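Local coordinates for intracellular protein transport protein USO1 (Saccharomyces cerevisiae S288c, PDB 6LSU) that is a membrane tether with a globular armadillo-repeat head, required for protein transport from the ER to the Golgi, at residues Q108-P120 with L251-I263. Residues are numbered along the deposited sequence; the frame is centred on the assembly and turned at random.
Sequences QQSRLQNGKYPSP and LVVNDCLSLINNI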
loop_
_atom_site.group_PDB
_atom_site.type_symbol
_atom_site.label_atom_id
_atom_site.label_comp_id
_atom_site.label_asym_id
_atom_site.label_seq_id
_atom_site.Cartn_x
_atom_site.Cartn_y
_atom_site.Cartn_z
ATOM N N GLN A 108 11.412 20.182 -6.571
ATOM C CA GLN A 108 11.184 18.792 -7.065
ATOM C C GLN A 108 12.082 17.815 -6.303
ATOM O O GLN A 108 11.571 16.744 -5.861
ATOM C CB GLN A 108 11.443 18.694 -8.570
ATOM C CG GLN A 108 11.397 17.266 -9.106
ATOM C CD GLN A 108 12.036 17.228 -10.480
ATOM O OE1 GLN A 108 11.380 17.462 -11.512
ATOM N NE2 GLN A 108 13.352 17.023 -10.495
ATOM N N GLN A 109 13.350 18.147 -6.069
ATOM C CA GLN A 109 14.235 17.241 -5.259
ATOM C C GLN A 109 13.673 17.111 -3.836
ATOM O O GLN A 109 13.668 15.979 -3.312
ATOM C CB GLN A 109 15.670 17.732 -5.158
ATOM C CG GLN A 109 16.358 17.830 -6.495
ATOM C CD GLN A 109 16.115 16.575 -7.291
ATOM O OE1 GLN A 109 15.424 16.643 -8.310
ATOM N NE2 GLN A 109 16.609 15.424 -6.796
ATOM N N SER A 110 13.209 18.194 -3.201
ATOM C CA SER A 110 12.684 18.076 -1.813
ATOM C C SER A 110 11.425 17.220 -1.818
ATOM O O SER A 110 11.304 16.438 -0.906
ATOM C CB SER A 110 12.456 19.405 -1.155
ATOM O OG SER A 110 13.686 20.130 -1.079
ATOM N N ARG A 111 10.614 17.265 -2.892
ATOM C CA ARG A 111 9.455 16.335 -3.014
ATOM C C ARG A 111 9.913 14.892 -3.307
ATOM O O ARG A 111 9.600 14.012 -2.474
ATOM C CB ARG A 111 8.481 16.785 -4.083
ATOM C CG ARG A 111 7.895 18.154 -3.800
ATOM C CD ARG A 111 6.919 18.627 -4.844
ATOM N NE ARG A 111 6.154 19.667 -4.187
ATOM C CZ ARG A 111 6.160 20.929 -4.545
ATOM N NH1 ARG A 111 6.851 21.308 -5.602
ATOM N NH2 ARG A 111 5.451 21.809 -3.870
ATOM N N LEU A 112 10.560 14.630 -4.456
ATOM C CA LEU A 112 10.755 13.223 -4.936
ATOM C C LEU A 112 11.607 12.452 -3.925
ATOM O O LEU A 112 11.236 11.310 -3.599
ATOM C CB LEU A 112 11.396 13.201 -6.320
ATOM C CG LEU A 112 10.546 13.796 -7.422
ATOM C CD1 LEU A 112 11.199 13.617 -8.783
ATOM C CD2 LEU A 112 9.147 13.197 -7.423
ATOM N N GLN A 113 12.651 13.076 -3.392
ATOM C CA GLN A 113 13.604 12.434 -2.436
ATOM C C GLN A 113 12.901 12.084 -1.117
ATOM O O GLN A 113 13.465 11.267 -0.350
ATOM C CB GLN A 113 14.836 13.313 -2.135
ATOM C CG GLN A 113 15.756 13.529 -3.334
ATOM C CD GLN A 113 17.063 14.181 -2.961
ATOM O OE1 GLN A 113 17.493 14.197 -1.801
ATOM N NE2 GLN A 113 17.715 14.747 -3.958
ATOM N N ASN A 114 11.788 12.719 -0.775
ATOM C CA ASN A 114 11.281 12.609 0.626
ATOM C C ASN A 114 9.783 12.302 0.686
ATOM O O ASN A 114 9.312 12.127 1.797
ATOM C CB ASN A 114 11.608 13.861 1.445
ATOM C CG ASN A 114 13.061 14.305 1.320
ATOM O OD1 ASN A 114 13.960 13.739 1.944
ATOM N ND2 ASN A 114 13.318 15.328 0.523
ATOM N N GLY A 115 9.080 12.189 -0.445
ATOM C CA GLY A 115 7.617 11.996 -0.445
ATOM C C GLY A 115 7.168 11.141 -1.610
ATOM O O GLY A 115 8.047 10.696 -2.376
ATOM N N LYS A 116 5.852 10.913 -1.711
ATOM C CA LYS A 116 5.173 10.150 -2.797
ATOM C C LYS A 116 4.260 11.148 -3.493
ATOM O O LYS A 116 3.360 11.710 -2.833
ATOM C CB LYS A 116 4.386 8.935 -2.273
ATOM C CG LYS A 116 5.192 7.906 -1.477
ATOM C CD LYS A 116 5.574 8.366 -0.074
ATOM C CE LYS A 116 6.759 7.636 0.535
ATOM N NZ LYS A 116 7.216 8.300 1.782
ATOM N N TYR A 117 4.549 11.431 -4.759
ATOM C CA TYR A 117 3.905 12.546 -5.490
ATOM C C TYR A 117 3.135 11.960 -6.673
ATOM O O TYR A 117 3.300 10.769 -6.965
ATOM C CB TYR A 117 4.963 13.631 -5.723
ATOM C CG TYR A 117 5.024 14.590 -4.561
ATOM C CD1 TYR A 117 5.710 14.257 -3.402
ATOM C CD2 TYR A 117 4.302 15.785 -4.588
ATOM C CE1 TYR A 117 5.713 15.106 -2.308
ATOM C CE2 TYR A 117 4.307 16.651 -3.503
ATOM C CZ TYR A 117 5.021 16.301 -2.361
ATOM O OH TYR A 117 5.109 17.073 -1.246
ATOM N N PRO A 118 2.209 12.731 -7.315
ATOM C CA PRO A 118 1.437 12.230 -8.452
ATOM C C PRO A 118 2.383 11.860 -9.599
ATOM O O PRO A 118 2.707 12.781 -10.377
ATOM C CB PRO A 118 0.553 13.399 -8.924
ATOM C CG PRO A 118 0.627 14.421 -7.815
ATOM C CD PRO A 118 1.927 14.158 -7.065
ATOM N N SER A 119 2.792 10.574 -9.642
ATOM C CA SER A 119 3.832 10.005 -10.548
ATOM C C SER A 119 3.514 10.431 -11.979
ATOM O O SER A 119 4.371 10.997 -12.661
ATOM C CB SER A 119 3.969 8.481 -10.434
ATOM O OG SER A 119 3.791 8.024 -9.097
ATOM N N PRO A 120 2.256 10.233 -12.451
ATOM C CA PRO A 120 1.867 10.690 -13.786
ATOM C C PRO A 120 2.227 12.177 -13.963
ATOM O O PRO A 120 2.914 12.505 -14.913
ATOM C CB PRO A 120 0.346 10.435 -13.846
ATOM C CG PRO A 120 0.086 9.368 -12.791
ATOM C CD PRO A 120 1.128 9.617 -11.719
ATOM N N LEU A 251 -0.535 20.839 -4.746
ATOM C CA LEU A 251 0.750 20.296 -4.266
ATOM C C LEU A 251 0.985 20.644 -2.786
ATOM O O LEU A 251 1.486 19.738 -2.051
ATOM C CB LEU A 251 1.870 20.818 -5.152
ATOM C CG LEU A 251 2.210 19.939 -6.329
ATOM C CD1 LEU A 251 3.489 20.495 -6.975
ATOM C CD2 LEU A 251 2.410 18.506 -5.906
ATOM N N VAL A 252 0.618 21.855 -2.350
ATOM C CA VAL A 252 0.914 22.300 -0.959
ATOM C C VAL A 252 0.284 21.305 0.028
ATOM O O VAL A 252 0.979 20.914 0.983
ATOM C CB VAL A 252 0.475 23.749 -0.693
ATOM C CG1 VAL A 252 0.732 24.141 0.749
ATOM C CG2 VAL A 252 1.222 24.699 -1.604
ATOM N N VAL A 253 -0.955 20.865 -0.225
ATOM C CA VAL A 253 -1.619 19.814 0.602
ATOM C C VAL A 253 -0.862 18.493 0.510
ATOM O O VAL A 253 -0.711 17.858 1.537
ATOM C CB VAL A 253 -3.092 19.653 0.217
ATOM C CG1 VAL A 253 -3.715 18.467 0.898
ATOM C CG2 VAL A 253 -3.831 20.922 0.555
ATOM N N ASN A 254 -0.400 18.121 -0.678
ATOM C CA ASN A 254 0.430 16.902 -0.889
ATOM C C ASN A 254 1.695 17.025 -0.021
ATOM O O ASN A 254 2.029 16.072 0.729
ATOM C CB ASN A 254 0.806 16.759 -2.358
ATOM C CG ASN A 254 1.104 15.338 -2.759
ATOM O OD1 ASN A 254 1.029 15.011 -3.918
ATOM N ND2 ASN A 254 1.409 14.484 -1.830
ATOM N N ASP A 255 2.350 18.188 -0.077
ATOM C CA ASP A 255 3.544 18.487 0.775
ATOM C C ASP A 255 3.136 18.377 2.254
ATOM O O ASP A 255 3.721 17.567 2.959
ATOM C CB ASP A 255 4.170 19.830 0.425
ATOM C CG ASP A 255 4.458 20.034 -1.072
ATOM O OD1 ASP A 255 4.387 21.184 -1.510
ATOM O OD2 ASP A 255 4.756 19.055 -1.807
ATOM N N CYS A 256 2.089 19.079 2.680
ATOM C CA CYS A 256 1.627 19.048 4.090
ATOM C C CYS A 256 1.406 17.606 4.513
ATOM O O CYS A 256 2.070 17.196 5.536
ATOM C CB CYS A 256 0.357 19.857 4.282
ATOM S SG CYS A 256 0.680 21.630 4.238
ATOM N N LEU A 257 0.620 16.842 3.733
ATOM C CA LEU A 257 0.354 15.419 4.071
ATOM C C LEU A 257 1.682 14.635 4.077
ATOM O O LEU A 257 1.906 13.831 4.978
ATOM C CB LEU A 257 -0.692 14.831 3.110
ATOM C CG LEU A 257 -2.069 15.496 3.168
ATOM C CD1 LEU A 257 -2.832 15.259 1.883
ATOM C CD2 LEU A 257 -2.842 15.013 4.377
ATOM N N SER A 258 2.533 14.875 3.094
ATOM C CA SER A 258 3.808 14.146 2.896
ATOM C C SER A 258 4.698 14.399 4.122
ATOM O O SER A 258 5.389 13.469 4.609
ATOM C CB SER A 258 4.464 14.604 1.650
ATOM O OG SER A 258 4.933 13.492 0.931
ATOM N N LEU A 259 4.686 15.643 4.611
ATOM C CA LEU A 259 5.459 16.013 5.814
ATOM C C LEU A 259 4.823 15.343 7.048
ATOM O O LEU A 259 5.563 14.693 7.831
ATOM C CB LEU A 259 5.548 17.544 5.935
ATOM C CG LEU A 259 6.162 18.032 7.236
ATOM C CD1 LEU A 259 7.555 17.435 7.411
ATOM C CD2 LEU A 259 6.174 19.552 7.297
ATOM N N ILE A 260 3.500 15.400 7.211
ATOM C CA ILE A 260 2.854 14.643 8.323
ATOM C C ILE A 260 3.293 13.185 8.244
ATOM O O ILE A 260 3.514 12.583 9.311
ATOM C CB ILE A 260 1.325 14.771 8.303
ATOM C CG1 ILE A 260 0.853 16.202 8.437
ATOM C CG2 ILE A 260 0.721 13.910 9.416
ATOM C CD1 ILE A 260 -0.685 16.306 8.574
ATOM N N ASN A 261 3.402 12.634 7.045
ATOM C CA ASN A 261 3.764 11.217 6.861
ATOM C C ASN A 261 5.185 11.005 7.379
ATOM O O ASN A 261 5.368 10.066 8.145
ATOM C CB ASN A 261 3.562 10.785 5.398
ATOM C CG ASN A 261 3.830 9.314 5.188
ATOM O OD1 ASN A 261 4.982 8.877 5.311
ATOM N ND2 ASN A 261 2.777 8.568 4.904
ATOM N N ASN A 262 6.144 11.822 6.965
ATOM C CA ASN A 262 7.576 11.653 7.317
ATOM C C ASN A 262 7.782 11.881 8.826
ATOM O O ASN A 262 8.723 11.266 9.387
ATOM C CB ASN A 262 8.476 12.597 6.519
ATOM C CG ASN A 262 8.638 12.220 5.062
ATOM O OD1 ASN A 262 8.555 11.055 4.684
ATOM N ND2 ASN A 262 8.909 13.199 4.233
ATOM N N ILE A 263 6.959 12.716 9.489
ATOM C CA ILE A 263 7.103 12.935 10.958
ATOM C C ILE A 263 6.599 11.706 11.745
ATOM O O ILE A 263 7.059 11.572 12.926
ATOM C CB ILE A 263 6.361 14.219 11.375
ATOM C CG1 ILE A 263 6.961 15.472 10.750
ATOM C CG2 ILE A 263 6.262 14.346 12.883
ATOM C CD1 ILE A 263 5.987 16.619 10.676
HETATM O O HOH W 1 9.404 9.263 2.715
#
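R111 pairs with D255 and packs against L251 where the last part of helix 103-112 and the loop that follows meet a helix of the fourth armadillo repeat: an example of a salt bridge flanked by a leucine. The R111 chain runs extended from CG to NE, which brings the guanidinium nearly coplanar with the carboxylate, the two planes 24° apart. NH2 of R111 meets the syn lone pair of D255 OD1 at 2.7 Å, and NE points to OD2, whose modelled place is less sure. Over the centre of this guanidinium lies the CD1 methyl of L251, 3.6 Å from R111 CZ. A leucine in place of R111 would probably leave the D255 carboxylate without its charged mate and deprive L251 of the flat surface it covers.

The Y117 ring is buried more completely. The amide of N254 stacks on one face, R111 CB approaches the opposite face, and L251 CD2 touches the edge, 3.6 Å from Y117 CD2. The N254 side chain swings over the ring because its CG lies opposite the backbone N (chi1 -155°), and its OD1, hydrogen-bonded to Q302, also meets CD of P118 at 3.4 Å. Farther along, G115 passes close to S258, its CA 3.4 Å from OG.

Toward K116 the packing gives way to a looser, polar margin. Here N262 ND2 donates to the backbone O of N114 at 2.7 Å, while exposed K116 reaches N262 OD1 through a water, its NZ staying 4.2 Å from that oxygen.

Behind R111, Y117 and D255 runs helix 204-218, supplying L212, M215 and I211; helix 301-317 borders N254 and P118, and helix 233-244 packs on residues of 251-263 that take no part in the contact.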